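Local atomic coordinates of transcriptional regulator, TetR family (Cytophaga hutchinsonii, PDB entry 3EUP), a protein that probably represses or otherwise regulates transcription by binding operator DNA through an N-terminal helix-turn-helix domain, as other TetR-family regulators do. Residues I17-N25 against T35-L43. Numbering follows the deposited sequence.
Sequences IESTAPVFN and TDLTEATNL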
ATOM      1  N   ILE A  17      13.883 -17.812 -10.575  1.00 20.80           N
ATOM      2  CA  ILE A  17      12.870 -17.211  -9.683  1.00 21.56           C
ATOM      3  C   ILE A  17      13.577 -16.449  -8.578  1.00 21.80           C
ATOM      4  O   ILE A  17      13.300 -15.256  -8.342  1.00 21.55           O
ATOM      5  CB  ILE A  17      11.917 -18.254  -9.096  1.00 21.72           C
ATOM      6  CG1 ILE A  17      11.012 -18.831 -10.198  1.00 22.78           C
ATOM      7  CG2 ILE A  17      11.036 -17.617  -8.010  1.00 22.06           C
ATOM      8  CD1 ILE A  17      10.289 -20.161  -9.824  1.00 22.26           C
ATOM      9  N   GLU A  18      14.536 -17.121  -7.949  1.00 22.95           N
ATOM     10  CA  GLU A  18      15.294 -16.555  -6.825  1.00 23.58           C
ATOM     11  C   GLU A  18      16.049 -15.287  -7.196  1.00 23.81           C
ATOM     12  O   GLU A  18      16.071 -14.352  -6.424  1.00 23.43           O
ATOM     13  CB  GLU A  18      16.251 -17.613  -6.245  1.00 25.01           C
ATOM     14  CG  GLU A  18      15.454 -18.639  -5.491  1.00 27.02           C
ATOM     15  CD  GLU A  18      16.218 -19.812  -5.018  1.00 31.78           C
ATOM     16  OE1 GLU A  18      17.491 -19.792  -5.064  1.00 32.16           O
ATOM     17  OE2 GLU A  18      15.503 -20.755  -4.586  1.00 33.70           O
ATOM     18  N   SER A  19      16.639 -15.263  -8.388  1.00 23.94           N
ATOM     19  CA  SER A  19      17.484 -14.159  -8.829  1.00 23.90           C
ATOM     20  C   SER A  19      16.662 -12.969  -9.225  1.00 22.82           C
ATOM     21  O   SER A  19      17.107 -11.824  -9.073  1.00 22.13           O
ATOM     22  CB  SER A  19      18.284 -14.561 -10.071  1.00 23.54           C
ATOM     23  OG  SER A  19      19.168 -15.590  -9.742  1.00 29.30           O
ATOM     24  N   THR A  20      15.495 -13.225  -9.814  1.00 22.09           N
ATOM     25  CA  THR A  20      14.742 -12.132 -10.388  1.00 22.01           C
ATOM     26  C   THR A  20      13.644 -11.614  -9.496  1.00 22.35           C
ATOM     27  O   THR A  20      13.150 -10.535  -9.759  1.00 21.39           O
ATOM     28  CB  THR A  20      14.104 -12.485 -11.742  1.00 22.63           C
ATOM     29  OG1 THR A  20      13.118 -13.516 -11.559  1.00 19.61           O
ATOM     30  CG2 THR A  20      15.206 -12.938 -12.748  1.00 22.20           C
ATOM     31  N   ALA A  21      13.263 -12.375  -8.470  1.00 22.83           N
ATOM     32  CA  ALA A  21      12.183 -11.961  -7.549  1.00 23.19           C
ATOM     33  C   ALA A  21      12.434 -10.596  -6.867  1.00 23.58           C
ATOM     34  O   ALA A  21      11.481  -9.816  -6.671  1.00 25.19           O
ATOM     35  CB  ALA A  21      11.907 -13.044  -6.497  1.00 21.87           C
ATOM     36  N   PRO A  22      13.681 -10.294  -6.482  1.00 24.03           N
ATOM     37  CA  PRO A  22      13.957  -8.957  -5.905  1.00 24.09           C
ATOM     38  C   PRO A  22      13.812  -7.836  -6.930  1.00 24.43           C
ATOM     39  O   PRO A  22      13.441  -6.710  -6.576  1.00 25.42           O
ATOM     40  CB  PRO A  22      15.426  -9.065  -5.465  1.00 24.85           C
ATOM     41  CG  PRO A  22      15.675 -10.506  -5.338  1.00 25.02           C
ATOM     42  CD  PRO A  22      14.846 -11.178  -6.361  1.00 23.93           C
ATOM     43  N   VAL A  23      14.095  -8.124  -8.200  1.00 23.92           N
ATOM     44  CA  VAL A  23      13.927  -7.123  -9.240  1.00 23.50           C
ATOM     45  C   VAL A  23      12.429  -6.914  -9.470  1.00 22.86           C
ATOM     46  O   VAL A  23      11.972  -5.765  -9.584  1.00 23.65           O
ATOM     47  CB  VAL A  23      14.569  -7.520 -10.595  1.00 23.33           C
ATOM     48  CG1 VAL A  23      14.473  -6.377 -11.556  1.00 24.40           C
ATOM     49  CG2 VAL A  23      16.059  -7.939 -10.410  1.00 26.44           C
ATOM     50  N   PHE A  24      11.640  -7.980  -9.598  1.00 21.68           N
ATOM     51  CA  PHE A  24      10.203  -7.733  -9.806  1.00 20.52           C
ATOM     52  C   PHE A  24       9.607  -6.992  -8.611  1.00 20.76           C
ATOM     53  O   PHE A  24       8.764  -6.121  -8.782  1.00 21.40           O
ATOM     54  CB  PHE A  24       9.402  -8.998 -10.059  1.00 20.00           C
ATOM     55  CG  PHE A  24       9.568  -9.542 -11.433  1.00 19.94           C
ATOM     56  CD1 PHE A  24       9.013  -8.883 -12.540  1.00 19.69           C
ATOM     57  CD2 PHE A  24      10.326 -10.673 -11.638  1.00 18.71           C
ATOM     58  CE1 PHE A  24       9.177  -9.390 -13.845  1.00 19.88           C
ATOM     59  CE2 PHE A  24      10.522 -11.188 -12.941  1.00 18.57           C
ATOM     60  CZ  PHE A  24       9.941 -10.552 -14.032  1.00 20.38           C
ATOM     61  N   ASN A  25      10.023  -7.345  -7.405  1.00 21.39           N
ATOM     62  CA  ASN A  25       9.446  -6.754  -6.194  1.00 22.16           C
ATOM     63  C   ASN A  25       9.714  -5.254  -6.098  1.00 24.05           C
ATOM     64  O   ASN A  25       8.906  -4.535  -5.526  1.00 25.55           O
ATOM     65  CB  ASN A  25       9.911  -7.462  -4.926  1.00 21.71           C
ATOM     66  CG  ASN A  25       9.012  -7.196  -3.743  1.00 21.38           C
ATOM     67  OD1 ASN A  25       7.781  -7.143  -3.868  1.00 22.47           O
ATOM     68  ND2 ASN A  25       9.616  -7.015  -2.589  1.00 21.81           N
ATOM     69  N   THR A  35      16.875  -7.015 -20.057  1.00 31.87           N
ATOM     70  CA  THR A  35      18.263  -6.883 -19.629  1.00 32.28           C
ATOM     71  C   THR A  35      18.373  -6.834 -18.100  1.00 31.17           C
ATOM     72  O   THR A  35      19.403  -7.193 -17.537  1.00 31.58           O
ATOM     73  CB  THR A  35      18.946  -5.675 -20.250  1.00 32.58           C
ATOM     74  OG1 THR A  35      18.462  -4.491 -19.619  1.00 36.58           O
ATOM     75  CG2 THR A  35      18.649  -5.600 -21.717  1.00 33.71           C
ATOM     76  N   ASP A  36      17.317  -6.404 -17.421  1.00 29.89           N
ATOM     77  CA  ASP A  36      17.256  -6.549 -15.969  1.00 29.04           C
ATOM     78  C   ASP A  36      17.331  -8.047 -15.641  1.00 27.55           C
ATOM     79  O   ASP A  36      18.044  -8.438 -14.740  1.00 26.28           O
ATOM     80  CB  ASP A  36      15.950  -5.970 -15.380  1.00 29.62           C
ATOM     81  CG  ASP A  36      15.841  -4.445 -15.501  1.00 31.44           C
ATOM     82  OD1 ASP A  36      16.874  -3.732 -15.369  1.00 35.19           O
ATOM     83  OD2 ASP A  36      14.706  -3.959 -15.719  1.00 32.04           O
ATOM     84  N   LEU A  37      16.615  -8.878 -16.401  1.00 26.34           N
ATOM     85  CA  LEU A  37      16.523 -10.312 -16.103  1.00 25.80           C
ATOM     86  C   LEU A  37      17.809 -11.089 -16.421  1.00 25.88           C
ATOM     87  O   LEU A  37      18.245 -11.930 -15.618  1.00 25.50           O
ATOM     88  CB  LEU A  37      15.343 -10.952 -16.855  1.00 25.59           C
ATOM     89  CG  LEU A  37      13.913 -10.518 -16.513  1.00 26.05           C
ATOM     90  CD1 LEU A  37      12.896 -11.407 -17.285  1.00 25.62           C
ATOM     91  CD2 LEU A  37      13.673 -10.571 -15.015  1.00 23.31           C
ATOM     92  N   THR A  38      18.391 -10.823 -17.595  1.00 25.08           N
ATOM     93  CA  THR A  38      19.637 -11.436 -17.994  1.00 25.85           C
ATOM     94  C   THR A  38      20.787 -10.937 -17.108  1.00 26.60           C
ATOM     95  O   THR A  38      21.693 -11.705 -16.837  1.00 26.02           O
ATOM     96  CB  THR A  38      19.967 -11.224 -19.499  1.00 25.56           C
ATOM     97  OG1 THR A  38      20.149  -9.830 -19.769  1.00 26.74           O
ATOM     98  CG2 THR A  38      18.873 -11.756 -20.383  1.00 25.87           C
ATOM     99  N   GLU A  39      20.762  -9.678 -16.648  1.00 26.71           N
ATOM    100  CA  GLU A  39      21.788  -9.221 -15.704  1.00 27.72           C
ATOM    101  C   GLU A  39      21.634  -9.894 -14.347  1.00 26.67           C
ATOM    102  O   GLU A  39      22.603 -10.357 -13.775  1.00 27.30           O
ATOM    103  CB  GLU A  39      21.778  -7.713 -15.481  1.00 28.88           C
ATOM    104  CG  GLU A  39      22.306  -6.865 -16.638  1.00 33.50           C
ATOM    105  CD  GLU A  39      22.315  -5.348 -16.296  1.00 39.88           C
ATOM    106  OE1 GLU A  39      22.042  -4.988 -15.109  1.00 44.25           O
ATOM    107  OE2 GLU A  39      22.631  -4.530 -17.203  1.00 42.36           O
ATOM    108  N   ALA A  40      20.416  -9.946 -13.838  1.00 25.73           N
ATOM    109  CA  ALA A  40      20.123 -10.565 -12.517  1.00 25.05           C
ATOM    110  C   ALA A  40      20.488 -12.063 -12.481  1.00 24.08           C
ATOM    111  O   ALA A  40      21.012 -12.541 -11.485  1.00 22.88           O
ATOM    112  CB  ALA A  40      18.654 -10.370 -12.148  1.00 24.67           C
ATOM    113  N   THR A  41      20.247 -12.770 -13.582  1.00 22.58           N
ATOM    114  CA  THR A  41      20.479 -14.202 -13.631  1.00 22.36           C
ATOM    115  C   THR A  41      21.885 -14.559 -14.160  1.00 22.86           C
ATOM    116  O   THR A  41      22.360 -15.677 -13.965  1.00 22.80           O
ATOM    117  CB  THR A  41      19.419 -14.886 -14.546  1.00 22.55           C
ATOM    118  OG1 THR A  41      19.599 -14.447 -15.911  1.00 20.51           O
ATOM    119  CG2 THR A  41      17.990 -14.583 -14.060  1.00 20.75           C
ATOM    120  N   ASN A  42      22.531 -13.618 -14.850  1.00 22.79           N
ATOM    121  CA  ASN A  42      23.692 -13.897 -15.712  1.00 22.95           C
ATOM    122  C   ASN A  42      23.430 -15.035 -16.726  1.00 22.69           C
ATOM    123  O   ASN A  42      24.328 -15.815 -17.000  1.00 22.30           O
ATOM    124  CB  ASN A  42      24.972 -14.216 -14.887  1.00 23.44           C
ATOM    125  CG  ASN A  42      26.259 -13.988 -15.685  1.00 25.15           C
ATOM    126  OD1 ASN A  42      26.330 -13.057 -16.463  1.00 27.91           O
ATOM    127  ND2 ASN A  42      27.276 -14.850 -15.504  1.00 27.46           N
ATOM    128  N   LEU A  43      22.204 -15.134 -17.235  1.00 21.95           N
ATOM    129  CA  LEU A  43      21.823 -16.156 -18.207  1.00 22.13           C
ATOM    130  C   LEU A  43      21.315 -15.498 -19.448  1.00 22.42           C
ATOM    131  O   LEU A  43      20.844 -14.372 -19.399  1.00 22.02           O
ATOM    132  CB  LEU A  43      20.685 -17.044 -17.689  1.00 21.50           C
ATOM    133  CG  LEU A  43      20.945 -17.851 -16.426  1.00 21.42           C
ATOM    134  CD1 LEU A  43      19.778 -18.783 -16.129  1.00 21.06           C
ATOM    135  CD2 LEU A  43      22.189 -18.627 -16.568  1.00 21.09           C
TER
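The T20 methyl CG2 packs between L37 and T41: CG2 of T20 lies 3.6 Å from CD2 of L37 and only 3.5 Å from CG2 of T41, the latter a little tighter than ordinary van der Waals contact. CD2 is the one branch of L37 that does the touching; it also reaches F24, coming at an oblique angle to the ring, 3.8 Å from F24 CE2, with the two side chains crossing at roughly a right angle. The methyl of A40 rests 3.7 Å from the backbone O of S19 and 4.0 Å from CG2 of V23, while the other V23 methyl, CG1, meets the CB of D36. S19 answers with its CB, set 3.7 Å from A40 O. No hydrogen bond joins the two segments.

The two segments belong to helices 10-31 and 34-41 of the tetR-type DNA-binding region; segments 17-25 and 35-41 cross at 135° between their N-to-C directions, their axes 8.7 Å apart at closest approach. Helix 34-41 is the first helix of a helix-turn-helix whose recognition helix, judging from the family, is probably 45-48.

The hydroxyls are turned back to their own helices, S19 OG bonding F15 O. With T20 OG1 set between backbone N and carbonyl carbon (chi1 65°) and bonded to I16 O, the methyl is delivered to the interface. T41 repeats the arrangement: its OG1 donates to L37 O at 2.9 Å, on the opposite face of that carbonyl from T41 N, and accepts from L43 N in an ST turn, just where N42 leaves the helix with positive phi. D36 bonds S33 N through OD2, and its OD1 salt bridge with K27 ties helix 34-41 to helix 10-31. L37 and T41 also touch I48 of helix 45-48, and F24 touches V58 of helix 55-78.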